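Local coordinates for extracellular solute-binding protein (Conexibacter woesei, PDB 4P98) that probably binds a small solute, perhaps a nucleoside as in PnrA-like relatives of the BMP lipoprotein family, and delivers it to an ABC transporter for uptake, at residues V79-L91 and F102-L114. Sequence-based numbering, arbitrary orientation.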
loop_
_atom_site.group_PDB
_atom_site.type_symbol
_atom_site.label_atom_id
_atom_site.label_comp_id
_atom_site.label_asym_id
_atom_site.label_seq_id
_atom_site.Cartn_x
_atom_site.Cartn_y
_atom_site.Cartn_z
ATOM N N VAL A 79 -15.667 -0.376 -13.927
ATOM C CA VAL A 79 -15.614 -1.428 -12.921
ATOM C C VAL A 79 -14.153 -1.717 -12.565
ATOM O O VAL A 79 -13.358 -2.165 -13.399
ATOM C CB VAL A 79 -16.325 -2.708 -13.384
ATOM C CG1 VAL A 79 -16.397 -3.721 -12.246
ATOM C CG2 VAL A 79 -17.716 -2.377 -13.889
ATOM N N VAL A 80 -13.820 -1.456 -11.313
ATOM C CA VAL A 80 -12.458 -1.516 -10.819
ATOM C C VAL A 80 -12.271 -2.722 -9.895
ATOM O O VAL A 80 -12.913 -2.811 -8.847
ATOM C CB VAL A 80 -12.146 -0.234 -10.033
ATOM C CG1 VAL A 80 -10.745 -0.284 -9.444
ATOM C CG2 VAL A 80 -12.332 1.003 -10.910
ATOM N N GLY A 81 -11.386 -3.639 -10.280
ATOM C CA GLY A 81 -10.998 -4.746 -9.422
ATOM C C GLY A 81 -9.742 -4.395 -8.675
ATOM O O GLY A 81 -8.667 -4.197 -9.286
ATOM N N HIS A 82 -9.864 -4.304 -7.355
ATOM C CA HIS A 82 -8.755 -3.887 -6.515
ATOM C C HIS A 82 -8.071 -5.084 -5.863
ATOM O O HIS A 82 -8.604 -5.682 -4.918
ATOM C CB HIS A 82 -9.221 -2.891 -5.463
ATOM C CG HIS A 82 -8.113 -2.355 -4.630
ATOM N ND1 HIS A 82 -7.088 -1.601 -5.160
ATOM C CD2 HIS A 82 -7.863 -2.457 -3.307
ATOM C CE1 HIS A 82 -6.256 -1.263 -4.196
ATOM N NE2 HIS A 82 -6.703 -1.775 -3.062
ATOM N N GLY A 83 -6.890 -5.422 -6.370
ATOM C CA GLY A 83 -6.123 -6.559 -5.864
ATOM C C GLY A 83 -5.935 -7.628 -6.920
ATOM O O GLY A 83 -6.839 -7.896 -7.707
ATOM N N ILE A 84 -4.760 -8.250 -6.930
ATOM C CA ILE A 84 -4.420 -9.251 -7.944
ATOM C C ILE A 84 -5.419 -10.429 -7.968
ATOM O O ILE A 84 -5.698 -10.991 -9.023
ATOM C CB ILE A 84 -2.940 -9.716 -7.777
ATOM C CG1 ILE A 84 -2.459 -10.513 -9.001
ATOM C CG2 ILE A 84 -2.740 -10.471 -6.463
ATOM C CD1 ILE A 84 -0.965 -10.868 -8.984
ATOM N N ASP A 85 -5.992 -10.771 -6.816
ATOM C CA ASP A 85 -6.951 -11.888 -6.740
ATOM C C ASP A 85 -8.235 -11.628 -7.540
ATOM O O ASP A 85 -8.916 -12.564 -7.937
ATOM C CB ASP A 85 -7.303 -12.207 -5.286
ATOM C CG ASP A 85 -6.139 -12.819 -4.512
ATOM O OD1 ASP A 85 -5.180 -13.318 -5.130
ATOM O OD2 ASP A 85 -6.195 -12.796 -3.262
ATOM N N VAL A 86 -8.546 -10.359 -7.786
ATOM C CA VAL A 86 -9.729 -9.964 -8.549
ATOM C C VAL A 86 -9.385 -9.733 -10.027
ATOM O O VAL A 86 -10.276 -9.536 -10.853
ATOM C CB VAL A 86 -10.355 -8.687 -7.930
ATOM C CG1 VAL A 86 -11.742 -8.411 -8.489
ATOM C CG2 VAL A 86 -10.433 -8.828 -6.415
ATOM N N SER A 87 -8.105 -9.799 -10.384
ATOM C CA SER A 87 -7.683 -9.405 -11.746
ATOM C C SER A 87 -8.224 -10.338 -12.819
ATOM O O SER A 87 -8.713 -9.891 -13.850
ATOM C CB SER A 87 -6.163 -9.280 -11.856
ATOM O OG SER A 87 -5.506 -10.496 -11.595
ATOM N N GLU A 88 -8.150 -11.639 -12.580
ATOM C CA GLU A 88 -8.599 -12.577 -13.593
ATOM C C GLU A 88 -10.109 -12.449 -13.883
ATOM O O GLU A 88 -10.505 -12.383 -15.043
ATOM C CB GLU A 88 -8.168 -14.012 -13.236
ATOM C CG GLU A 88 -8.170 -14.965 -14.409
ATOM C CD GLU A 88 -7.459 -14.407 -15.628
ATOM O OE1 GLU A 88 -6.277 -14.001 -15.500
ATOM O OE2 GLU A 88 -8.100 -14.361 -16.706
ATOM N N PRO A 89 -10.954 -12.367 -12.843
ATOM C CA PRO A 89 -12.384 -12.112 -13.091
ATOM C C PRO A 89 -12.636 -10.829 -13.878
ATOM O O PRO A 89 -13.466 -10.819 -14.794
ATOM C CB PRO A 89 -12.976 -11.989 -11.691
ATOM C CG PRO A 89 -12.031 -12.682 -10.793
ATOM C CD PRO A 89 -10.696 -12.777 -11.450
ATOM N N ILE A 90 -11.924 -9.753 -13.537
ATOM C CA ILE A 90 -12.039 -8.525 -14.313
ATOM C C ILE A 90 -11.730 -8.786 -15.783
ATOM O O ILE A 90 -12.501 -8.398 -16.651
ATOM C CB ILE A 90 -11.117 -7.402 -13.805
ATOM C CG1 ILE A 90 -11.603 -6.861 -12.464
ATOM C CG2 ILE A 90 -11.023 -6.278 -14.844
ATOM C CD1 ILE A 90 -12.816 -5.954 -12.568
ATOM N N LEU A 91 -10.620 -9.458 -16.067
ATOM C CA LEU A 91 -10.221 -9.657 -17.462
ATOM C C LEU A 91 -11.223 -10.511 -18.242
ATOM O O LEU A 91 -11.453 -10.266 -19.413
ATOM C CB LEU A 91 -8.829 -10.275 -17.559
ATOM C CG LEU A 91 -7.700 -9.456 -16.933
ATOM C CD1 LEU A 91 -6.430 -10.272 -16.937
ATOM C CD2 LEU A 91 -7.492 -8.169 -17.701
ATOM N N PHE A 102 -12.887 -1.193 -17.566
ATOM C CA PHE A 102 -12.455 -1.990 -16.421
ATOM C C PHE A 102 -11.031 -1.668 -15.998
ATOM O O PHE A 102 -10.210 -1.262 -16.825
ATOM C CB PHE A 102 -12.529 -3.478 -16.764
ATOM C CG PHE A 102 -13.915 -3.958 -17.118
ATOM C CD1 PHE A 102 -14.415 -3.812 -18.402
ATOM C CD2 PHE A 102 -14.710 -4.573 -16.161
ATOM C CE1 PHE A 102 -15.694 -4.248 -18.724
ATOM C CE2 PHE A 102 -15.986 -5.024 -16.477
ATOM C CZ PHE A 102 -16.475 -4.860 -17.751
ATOM N N SER A 103 -10.747 -1.877 -14.715
ATOM C CA SER A 103 -9.395 -1.754 -14.173
ATOM C C SER A 103 -9.029 -3.001 -13.395
ATOM O O SER A 103 -9.859 -3.560 -12.671
ATOM C CB SER A 103 -9.290 -0.536 -13.272
ATOM O OG SER A 103 -8.099 -0.541 -12.508
ATOM N N ALA A 104 -7.782 -3.425 -13.535
ATOM C CA ALA A 104 -7.273 -4.580 -12.807
ATOM C C ALA A 104 -5.874 -4.279 -12.302
ATOM O O ALA A 104 -5.165 -3.449 -12.885
ATOM C CB ALA A 104 -7.260 -5.805 -13.709
ATOM N N SER A 105 -5.480 -4.941 -11.216
ATOM C CA SER A 105 -4.146 -4.774 -10.664
ATOM C C SER A 105 -3.408 -6.081 -10.686
ATOM O O SER A 105 -4.021 -7.141 -10.682
ATOM C CB SER A 105 -4.206 -4.197 -9.249
ATOM O OG SER A 105 -4.759 -5.109 -8.294
ATOM N N GLY A 106 -2.080 -6.023 -10.709
ATOM C CA GLY A 106 -1.302 -7.256 -10.710
ATOM C C GLY A 106 0.181 -7.014 -10.801
ATOM O O GLY A 106 0.671 -5.978 -10.357
ATOM N N ASP A 107 0.890 -7.974 -11.389
ATOM C CA ASP A 107 2.338 -7.847 -11.573
ATOM C C ASP A 107 2.628 -7.272 -12.962
ATOM O O ASP A 107 1.693 -6.965 -13.712
ATOM C CB ASP A 107 3.061 -9.176 -11.292
ATOM C CG ASP A 107 2.723 -10.277 -12.274
ATOM O OD1 ASP A 107 2.341 -9.994 -13.430
ATOM O OD2 ASP A 107 2.870 -11.453 -11.879
ATOM N N ALA A 108 3.906 -7.109 -13.296
ATOM C CA ALA A 108 4.291 -6.424 -14.533
ATOM C C ALA A 108 3.773 -7.150 -15.770
ATOM O O ALA A 108 3.575 -6.538 -16.807
ATOM C CB ALA A 108 5.805 -6.268 -14.604
ATOM N N THR A 109 3.529 -8.454 -15.656
ATOM C CA THR A 109 3.036 -9.243 -16.793
ATOM C C THR A 109 1.574 -8.934 -17.175
ATOM O O THR A 109 1.119 -9.329 -18.241
ATOM C CB THR A 109 3.172 -10.763 -16.549
ATOM O OG1 THR A 109 2.254 -11.184 -15.535
ATOM C CG2 THR A 109 4.593 -11.126 -16.132
ATOM N N LEU A 110 0.842 -8.244 -16.314
ATOM C CA LEU A 110 -0.536 -7.848 -16.635
ATOM C C LEU A 110 -0.620 -6.922 -17.859
ATOM O O LEU A 110 -1.592 -6.982 -18.614
ATOM C CB LEU A 110 -1.187 -7.190 -15.417
ATOM C CG LEU A 110 -2.570 -6.577 -15.573
ATOM C CD1 LEU A 110 -3.589 -7.627 -15.984
ATOM C CD2 LEU A 110 -2.990 -5.924 -14.262
ATOM N N ALA A 111 0.392 -6.083 -18.063
ATOM C CA ALA A 111 0.401 -5.149 -19.195
ATOM C C ALA A 111 0.143 -5.845 -20.540
ATOM O O ALA A 111 -0.581 -5.302 -21.374
ATOM C CB ALA A 111 1.698 -4.354 -19.247
ATOM N N GLU A 112 0.743 -7.033 -20.689
ATOM C CA GLU A 112 0.622 -7.919 -21.862
ATOM C C GLU A 112 -0.810 -8.371 -22.148
ATOM O O GLU A 112 -1.215 -8.507 -23.298
ATOM C CB GLU A 112 1.425 -9.214 -21.618
ATOM C CG GLU A 112 2.931 -9.162 -21.818
ATOM C CD GLU A 112 3.651 -10.183 -20.949
ATOM O OE1 GLU A 112 2.962 -11.012 -20.315
ATOM O OE2 GLU A 112 4.897 -10.164 -20.893
ATOM N N ARG A 113 -1.557 -8.604 -21.079
ATOM C CA ARG A 113 -2.792 -9.394 -21.100
ATOM C C ARG A 113 -4.067 -8.546 -21.070
ATOM O O ARG A 113 -5.154 -9.070 -20.860
ATOM C CB ARG A 113 -2.758 -10.376 -19.921
ATOM C CG ARG A 113 -1.459 -11.187 -19.867
ATOM C CD ARG A 113 -1.352 -12.033 -18.613
ATOM N NE ARG A 113 -2.592 -12.777 -18.454
ATOM C CZ ARG A 113 -3.424 -12.697 -17.419
ATOM N NH1 ARG A 113 -3.139 -11.937 -16.360
ATOM N NH2 ARG A 113 -4.546 -13.419 -17.439
ATOM N N LEU A 114 -3.937 -7.243 -21.297
ATOM C CA LEU A 114 -5.074 -6.325 -21.219
ATOM C C LEU A 114 -5.924 -6.332 -22.485
ATOM O O LEU A 114 -5.422 -6.009 -23.561
ATOM C CB LEU A 114 -4.579 -4.891 -20.981
ATOM C CG LEU A 114 -3.833 -4.630 -19.676
ATOM C CD1 LEU A 114 -3.316 -3.196 -19.620
ATOM C CD2 LEU A 114 -4.733 -4.897 -18.480
HETATM O O HOH W 1 -7.528 -6.625 -10.155
HETATM O O HOH W 2 -7.739 -1.700 -10.056
#
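Val79 and Phe102 sit side by side in the parallel pairing of the strands containing 79-82 and 102-105, their side chains pointing the same way with Val79 CB 3.7 Å from Phe102 CD2. Two backbone bonds fix the register, Ser103 N to Val79 O and Gly81 N to Ser103 O, the latter nearly straight at 167°. Beyond them the strands part and water takes over: one molecule donates to Gly81 O and Gly83 O and accepts from Ser105 N, while a second links Gly81 O to Ser103 OG, which also bonds Tyr255. Ser105 OG accepts from Gly83 N (2.9 Å), its chi1 of 68° turning the hydroxyl back toward the Gly83 loop.

Helix 84-91 packs tightly over the sheet face carrying Phe102 and Ala104. Ile90 CG2 meets Phe102 CB at 3.7 Å and Ala104 CB at 4.0 Å, and Ser87 CB presses to 3.2 Å from Ser105 O while its OG bonds back to Ile84 O. Leu91 CD1, also buried, lies 4.0 Å from Leu110 CD1. The strand-helix-strand order with adjacent parallel strands is the beta-alpha-beta unit, right-handed as is usual, of the Rossmann-like domain that holds the chain's N-terminal strands.

The solvent side is looser. Exposed Ile84 rests its CG1 3.9 Å from Gly106 CA, and Arg113 NH2 gives Glu88 OE1 a 2.7 Å salt bridge on its syn lone pair. The carboxylate and guanidinium planes are 41° apart, and one oxygen takes the bond. With an alanine in place of Glu88, Arg113 is likely to lose its carboxylate mate and its guanidinium to turn more freely. Chemically, backbone bonds, water and apolar packing define the interior, and one charge pair ties helix 84-91 to the turn that follows the next strand, at the exposed edge.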